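Local coordinates for divalent-cation tolerance protein CutA (PDB 1VHF) that is probably involved in resistance toward heavy metals and probably binds copper ions, as a homotrimer of the CutA family, at residues A[13-16]-A[17-20]; A[94-97]-A[98-101]. All coordinates share one frame; numbering follows the deposited sequence.

Followed from the N terminus, the chain first lays down strand 3-10 and then enters helix 13-25, whose opening two turns hold interaction 1. Strands 31-43 and 46-60, helix 64-74 and strand 82-86 come next, before helix 92-101 carries interaction 2 close to the modelled C terminus. Each contact is local, linking residues three or four apart within one helix and closing no long loop; the first ends before the second begins, and they neither nest nor cross. Their centres lie about 23 Å apart, their nearest atoms about 11 Å. Strand 3-10 is a neighbour of both: Phe-10 meets the first helix and Leu-3 the last, which places the two helices toward different ends of one strand.

Interaction 1. Residues A[13-16]-A[17-20]; sequences EEKA and LEIG
Lys-15 and Glu-18 run side by side, pointing the same way, and join in a salt bridge one helical turn apart, with Lys-15 NZ 2.9 Å from Glu-18 OE1. The ammonium nitrogen meets that oxygen on its syn side but 32° out of the carboxylate plane. Two successive bends in the lysine chain, chi2 52° and chi3 74°, fold its end back toward Glu-18. The same fold lays the aliphatic part across Ile-19: Lys-15 CD comes within 3.4 Å of Ile-19 CD1, a tight carbon-carbon contact. One lysine thus serves both a charge and a methyl group.

Farther round the helix, Glu-13 stretches past Leu-17, whose CD1 is 3.8 Å from Glu-13 OE2. The backbone holding these side chains is tied by four i to i+4 hydrogen bonds, among them Leu-17 N to Glu-13 O at 2.9 Å and Gly-20 N to Ala-16 O. Asn-12 OD1 accepts from Lys-15 N, a side-chain bond at the start of the helix. On the buried side, Ala-16 and Ile-19 rest on Phe-10 of strand 3-10, Ala-16 also meets Trp-53 of strand 46-60, and Ile-19 reaches Leu-71 and Leu-74 of helix 64-74.

Interaction 2. Residues A[94-97]-A[98-101]; sequences YMNW and LRES
Trp-97 O receives two hydrogen bonds from Ser-101, one from the backbone nitrogen and one from the hydroxyl. Ser-101 OG is the nearer donor at 2.6 Å from Trp-97 O, above the carbonyl plane; Ser-101 N, 3.0 Å from Trp-97 O, approaches from the opposite face through a bent bond (145°). With OG beside its own backbone N (chi1 -54°), the serine turns its hydroxyl back along the helix. That oxygen also sits over the centre of the Trp-97 ring, 3.6 Å above its plane.

The preceding carbonyls are each satisfied by the amide four residues on: Tyr-94 O by Leu-98 N, Met-95 O by Arg-99 N and Asn-96 O by Glu-100 N. Arg-99 NH1 comes within 3.2 Å of Asn-96 OD1, which lies at the edge of the guanidinium, while Met-95, a selenomethionine, sets CG 3.3 Å from Arg-99 NH2. Leu-98 places CG over one face of the Tyr-94 ring in a CH-pi contact, 4.1 Å from its centroid, and CD2 against Trp-97 CZ3. Tyr-94 OH has a weak hydrogen bond with Lys-58 NZ.

Inward, Met-95 and Leu-98 touch Leu-3 of strand 3-10. A serine hydroxyl bonded to the carbonyl four residues earlier is a familiar intrahelical motif, here in the last turn of helix 92-101, which follows the ferredoxin-like core of this GlnB-like clan member.

Interaction 1. Residues A[13-16]-A[17-20]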
ATOM      1  N   GLU A  13      -0.529  -6.169  11.963  1.00 11.29           N
ATOM      2  CA  GLU A  13       0.385  -6.811  11.038  1.00 11.40           C
ATOM      3  C   GLU A  13      -0.345  -7.825  10.170  1.00 13.47           C
ATOM      4  O   GLU A  13      -0.156  -7.859   8.952  1.00 11.44           O
ATOM      5  CB  GLU A  13       1.564  -7.487  11.763  1.00 13.15           C
ATOM      6  CG  GLU A  13       2.653  -8.020  10.836  1.00 15.48           C
ATOM      7  CD  GLU A  13       3.785  -8.777  11.495  1.00 17.93           C
ATOM      8  OE1 GLU A  13       3.841  -8.777  12.735  1.00 20.73           O
ATOM      9  OE2 GLU A  13       4.653  -9.349  10.784  1.00 19.39           O
ATOM     10  N   GLU A  14      -1.247  -8.574  10.793  1.00 13.07           N
ATOM     11  CA  GLU A  14      -1.964  -9.617  10.044  1.00 13.57           C
ATOM     12  C   GLU A  14      -2.787  -9.028   8.913  1.00 11.95           C
ATOM     13  O   GLU A  14      -2.744  -9.571   7.803  1.00 13.68           O
ATOM     14  CB  GLU A  14      -2.879 -10.353  11.049  1.00 17.11           C
ATOM     15  CG  GLU A  14      -2.088 -11.204  12.033  1.00 21.82           C
ATOM     16  CD  GLU A  14      -1.287 -10.496  13.094  1.00 27.25           C
ATOM     17  OE1 GLU A  14      -1.546  -9.342  13.491  1.00 24.60           O
ATOM     18  OE2 GLU A  14      -0.305 -11.142  13.585  1.00 29.15           O
ATOM     19  N   LYS A  15      -3.440  -7.904   9.134  1.00 11.58           N
ATOM     20  CA  LYS A  15      -4.250  -7.291   8.071  1.00 11.51           C
ATOM     21  C   LYS A  15      -3.365  -6.727   6.957  1.00 11.43           C
ATOM     22  O   LYS A  15      -3.694  -6.880   5.786  1.00 10.21           O
ATOM     23  CB  LYS A  15      -5.174  -6.222   8.595  1.00 14.02           C
ATOM     24  CG  LYS A  15      -6.141  -5.653   7.570  1.00 20.92           C
ATOM     25  CD  LYS A  15      -6.909  -6.780   6.859  1.00 21.13           C
ATOM     26  CE  LYS A  15      -7.951  -7.377   7.795  1.00 20.20           C
ATOM     27  NZ  LYS A  15      -8.989  -8.131   6.980  1.00 21.87           N
ATOM     28  N   ALA A  16      -2.232  -6.130   7.329  1.00 11.11           N
ATOM     29  CA  ALA A  16      -1.358  -5.618   6.270  1.00  9.62           C
ATOM     30  C   ALA A  16      -0.851  -6.750   5.393  1.00  9.16           C
ATOM     31  O   ALA A  16      -0.802  -6.631   4.139  1.00  9.10           O
ATOM     32  CB  ALA A  16      -0.193  -4.850   6.896  1.00  8.87           C
ATOM     33  N   LEU A  17      -0.370  -7.821   6.033  1.00  9.00           N
ATOM     34  CA  LEU A  17       0.164  -8.945   5.277  1.00  9.28           C
ATOM     35  C   LEU A  17      -0.932  -9.673   4.474  1.00  9.28           C
ATOM     36  O   LEU A  17      -0.602 -10.074   3.358  1.00 10.77           O
ATOM     37  CB  LEU A  17       0.887  -9.965   6.178  1.00 10.13           C
ATOM     38  CG  LEU A  17       2.014  -9.413   7.038  1.00 17.82           C
ATOM     39  CD1 LEU A  17       2.736 -10.595   7.711  1.00 17.31           C
ATOM     40  CD2 LEU A  17       2.986  -8.539   6.300  1.00 18.23           C
ATOM     41  N   GLU A  18      -2.138  -9.786   5.037  1.00 10.09           N
ATOM     42  CA  GLU A  18      -3.195 -10.506   4.268  1.00  9.80           C
ATOM     43  C   GLU A  18      -3.571  -9.695   3.043  1.00 10.56           C
ATOM     44  O   GLU A  18      -3.750 -10.257   1.954  1.00 10.87           O
ATOM     45  CB  GLU A  18      -4.399 -10.649   5.206  1.00 12.32           C
ATOM     46  CG  GLU A  18      -5.660 -11.243   4.592  1.00 18.23           C
ATOM     47  CD  GLU A  18      -6.950 -10.840   5.263  1.00 22.85           C
ATOM     48  OE1 GLU A  18      -7.013 -10.221   6.338  1.00 25.13           O
ATOM     49  OE2 GLU A  18      -8.048 -11.186   4.726  1.00 25.05           O
ATOM     50  N   ILE A  19      -3.686  -8.363   3.198  1.00  8.26           N
ATOM     51  CA  ILE A  19      -4.063  -7.533   2.034  1.00  9.75           C
ATOM     52  C   ILE A  19      -2.946  -7.548   1.016  1.00  9.28           C
ATOM     53  O   ILE A  19      -3.181  -7.668  -0.195  1.00 10.40           O
ATOM     54  CB  ILE A  19      -4.465  -6.141   2.541  1.00  7.44           C
ATOM     55  CG1 ILE A  19      -5.841  -6.306   3.229  1.00 10.83           C
ATOM     56  CG2 ILE A  19      -4.533  -5.156   1.395  1.00 10.54           C
ATOM     57  CD1 ILE A  19      -6.280  -5.045   3.951  1.00 11.67           C
ATOM     58  N   GLY A  20      -1.695  -7.459   1.481  1.00  9.46           N
ATOM     59  CA  GLY A  20      -0.591  -7.542   0.484  1.00  9.29           C
ATOM     60  C   GLY A  20      -0.650  -8.878  -0.238  1.00  8.54           C
ATOM     61  O   GLY A  20      -0.418  -8.894  -1.442  1.00  9.57           O
TER

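Interaction 2. Residues A[94-97]-A[98-101]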
ATOM      1  N   TYR A  94      15.432  -4.006 -12.353  1.00 13.15           N
ATOM      2  CA  TYR A  94      14.334  -4.125 -11.388  1.00 11.66           C
ATOM      3  C   TYR A  94      13.038  -3.647 -12.016  1.00 11.95           C
ATOM      4  O   TYR A  94      11.980  -4.231 -11.762  1.00 11.79           O
ATOM      5  CB  TYR A  94      14.692  -3.290 -10.130  1.00 11.88           C
ATOM      6  CG  TYR A  94      13.667  -3.453  -9.013  1.00 11.15           C
ATOM      7  CD1 TYR A  94      13.610  -4.666  -8.343  1.00 13.39           C
ATOM      8  CD2 TYR A  94      12.843  -2.431  -8.605  1.00 13.99           C
ATOM      9  CE1 TYR A  94      12.698  -4.893  -7.330  1.00 13.63           C
ATOM     10  CE2 TYR A  94      11.908  -2.645  -7.590  1.00 15.32           C
ATOM     11  CZ  TYR A  94      11.863  -3.859  -6.965  1.00 15.64           C
ATOM     12  OH  TYR A  94      10.971  -4.096  -5.923  1.00 17.52           O
HETATM   13  N   MSE A  95      13.103  -2.593 -12.827  1.00 11.52           N
HETATM   14  CA  MSE A  95      11.915  -2.076 -13.489  1.00 11.80           C
HETATM   15  C   MSE A  95      11.370  -3.176 -14.435  1.00 13.95           C
HETATM   16  O   MSE A  95      10.161  -3.305 -14.511  1.00 13.78           O
HETATM   17  CB  MSE A  95      12.185  -0.844 -14.326  1.00 16.21           C
HETATM   18  CG  MSE A  95      10.952  -0.208 -14.962  1.00 16.57           C
HETATM   19 SE   MSE A  95       9.795   0.640 -13.675  1.00 24.33          SE
HETATM   20  CE  MSE A  95       8.261  -0.487 -13.846  1.00 22.85           C
ATOM     21  N   ASN A  96      12.292  -3.910 -15.064  1.00 13.83           N
ATOM     22  CA  ASN A  96      11.777  -4.979 -15.965  1.00 15.43           C
ATOM     23  C   ASN A  96      11.097  -6.075 -15.167  1.00 15.00           C
ATOM     24  O   ASN A  96      10.059  -6.616 -15.562  1.00 15.46           O
ATOM     25  CB  ASN A  96      12.943  -5.589 -16.734  1.00 15.40           C
ATOM     26  CG  ASN A  96      13.590  -4.652 -17.735  1.00 19.64           C
ATOM     27  OD1 ASN A  96      12.963  -3.722 -18.235  1.00 24.30           O
ATOM     28  ND2 ASN A  96      14.851  -4.916 -18.045  1.00 23.60           N
ATOM     29  N   TRP A  97      11.664  -6.440 -14.016  1.00 14.74           N
ATOM     30  CA  TRP A  97      11.065  -7.464 -13.167  1.00 14.09           C
ATOM     31  C   TRP A  97       9.686  -6.980 -12.682  1.00 15.12           C
ATOM     32  O   TRP A  97       8.713  -7.736 -12.694  1.00 14.80           O
ATOM     33  CB  TRP A  97      11.980  -7.750 -11.981  1.00 13.23           C
ATOM     34  CG  TRP A  97      11.346  -8.652 -10.960  1.00 13.71           C
ATOM     35  CD1 TRP A  97      11.219 -10.010 -11.039  1.00 14.37           C
ATOM     36  CD2 TRP A  97      10.621  -8.253  -9.792  1.00 12.82           C
ATOM     37  NE1 TRP A  97      10.528 -10.497  -9.950  1.00 14.73           N
ATOM     38  CE2 TRP A  97      10.168  -9.425  -9.162  1.00 11.67           C
ATOM     39  CE3 TRP A  97      10.362  -7.010  -9.192  1.00 14.63           C
ATOM     40  CZ2 TRP A  97       9.430  -9.454  -7.976  1.00 15.25           C
ATOM     41  CZ3 TRP A  97       9.694  -7.037  -7.967  1.00 15.02           C
ATOM     42  CH2 TRP A  97       9.185  -8.219  -7.422  1.00 14.84           C
ATOM     43  N   LEU A  98       9.598  -5.712 -12.294  1.00 14.56           N
ATOM     44  CA  LEU A  98       8.325  -5.161 -11.817  1.00 16.23           C
ATOM     45  C   LEU A  98       7.246  -5.225 -12.896  1.00 16.88           C
ATOM     46  O   LEU A  98       6.115  -5.664 -12.674  1.00 16.78           O
ATOM     47  CB  LEU A  98       8.533  -3.681 -11.434  1.00 17.07           C
ATOM     48  CG  LEU A  98       9.252  -3.351 -10.132  1.00 20.35           C
ATOM     49  CD1 LEU A  98       9.512  -1.836 -10.051  1.00 21.17           C
ATOM     50  CD2 LEU A  98       8.497  -3.787  -8.894  1.00 20.26           C
ATOM     51  N   ARG A  99       7.607  -4.744 -14.081  1.00 17.82           N
ATOM     52  CA  ARG A  99       6.693  -4.715 -15.224  1.00 20.14           C
ATOM     53  C   ARG A  99       6.263  -6.121 -15.604  1.00 21.75           C
ATOM     54  O   ARG A  99       5.072  -6.341 -15.863  1.00 23.75           O
ATOM     55  CB  ARG A  99       7.392  -4.010 -16.375  1.00 23.18           C
ATOM     56  CG  ARG A  99       6.624  -3.876 -17.676  1.00 29.21           C
ATOM     57  CD  ARG A  99       7.569  -3.254 -18.719  1.00 30.60           C
ATOM     58  NE  ARG A  99       7.924  -1.895 -18.317  1.00 32.97           N
ATOM     59  CZ  ARG A  99       9.161  -1.417 -18.260  1.00 32.54           C
ATOM     60  NH1 ARG A  99      10.194  -2.186 -18.567  1.00 34.45           N
ATOM     61  NH2 ARG A  99       9.342  -0.149 -17.892  1.00 31.01           N
ATOM     62  N   GLU A 100       7.179  -7.071 -15.658  1.00 20.77           N
ATOM     63  CA  GLU A 100       6.827  -8.440 -16.022  1.00 24.59           C
ATOM     64  C   GLU A 100       5.928  -9.087 -15.000  1.00 24.41           C
ATOM     65  O   GLU A 100       4.972  -9.774 -15.385  1.00 25.37           O
ATOM     66  CB  GLU A 100       8.092  -9.250 -16.307  1.00 28.29           C
ATOM     67  CG  GLU A 100       8.842  -8.699 -17.529  1.00 35.14           C
ATOM     68  CD  GLU A 100       8.085  -8.985 -18.817  1.00 38.33           C
ATOM     69  OE1 GLU A 100       7.951 -10.176 -19.159  1.00 42.23           O
ATOM     70  OE2 GLU A 100       7.588  -8.033 -19.452  1.00 41.29           O
ATOM     71  N   SER A 101       6.058  -8.748 -13.715  1.00 21.24           N
ATOM     72  CA  SER A 101       5.244  -9.340 -12.674  1.00 20.39           C
ATOM     73  C   SER A 101       3.778  -8.943 -12.752  1.00 19.42           C
ATOM     74  O   SER A 101       2.911  -9.824 -12.694  1.00 22.76           O
ATOM     75  CB  SER A 101       5.801  -8.941 -11.297  1.00 20.31           C
ATOM     76  OG  SER A 101       7.177  -9.273 -11.189  1.00 22.99           O
TER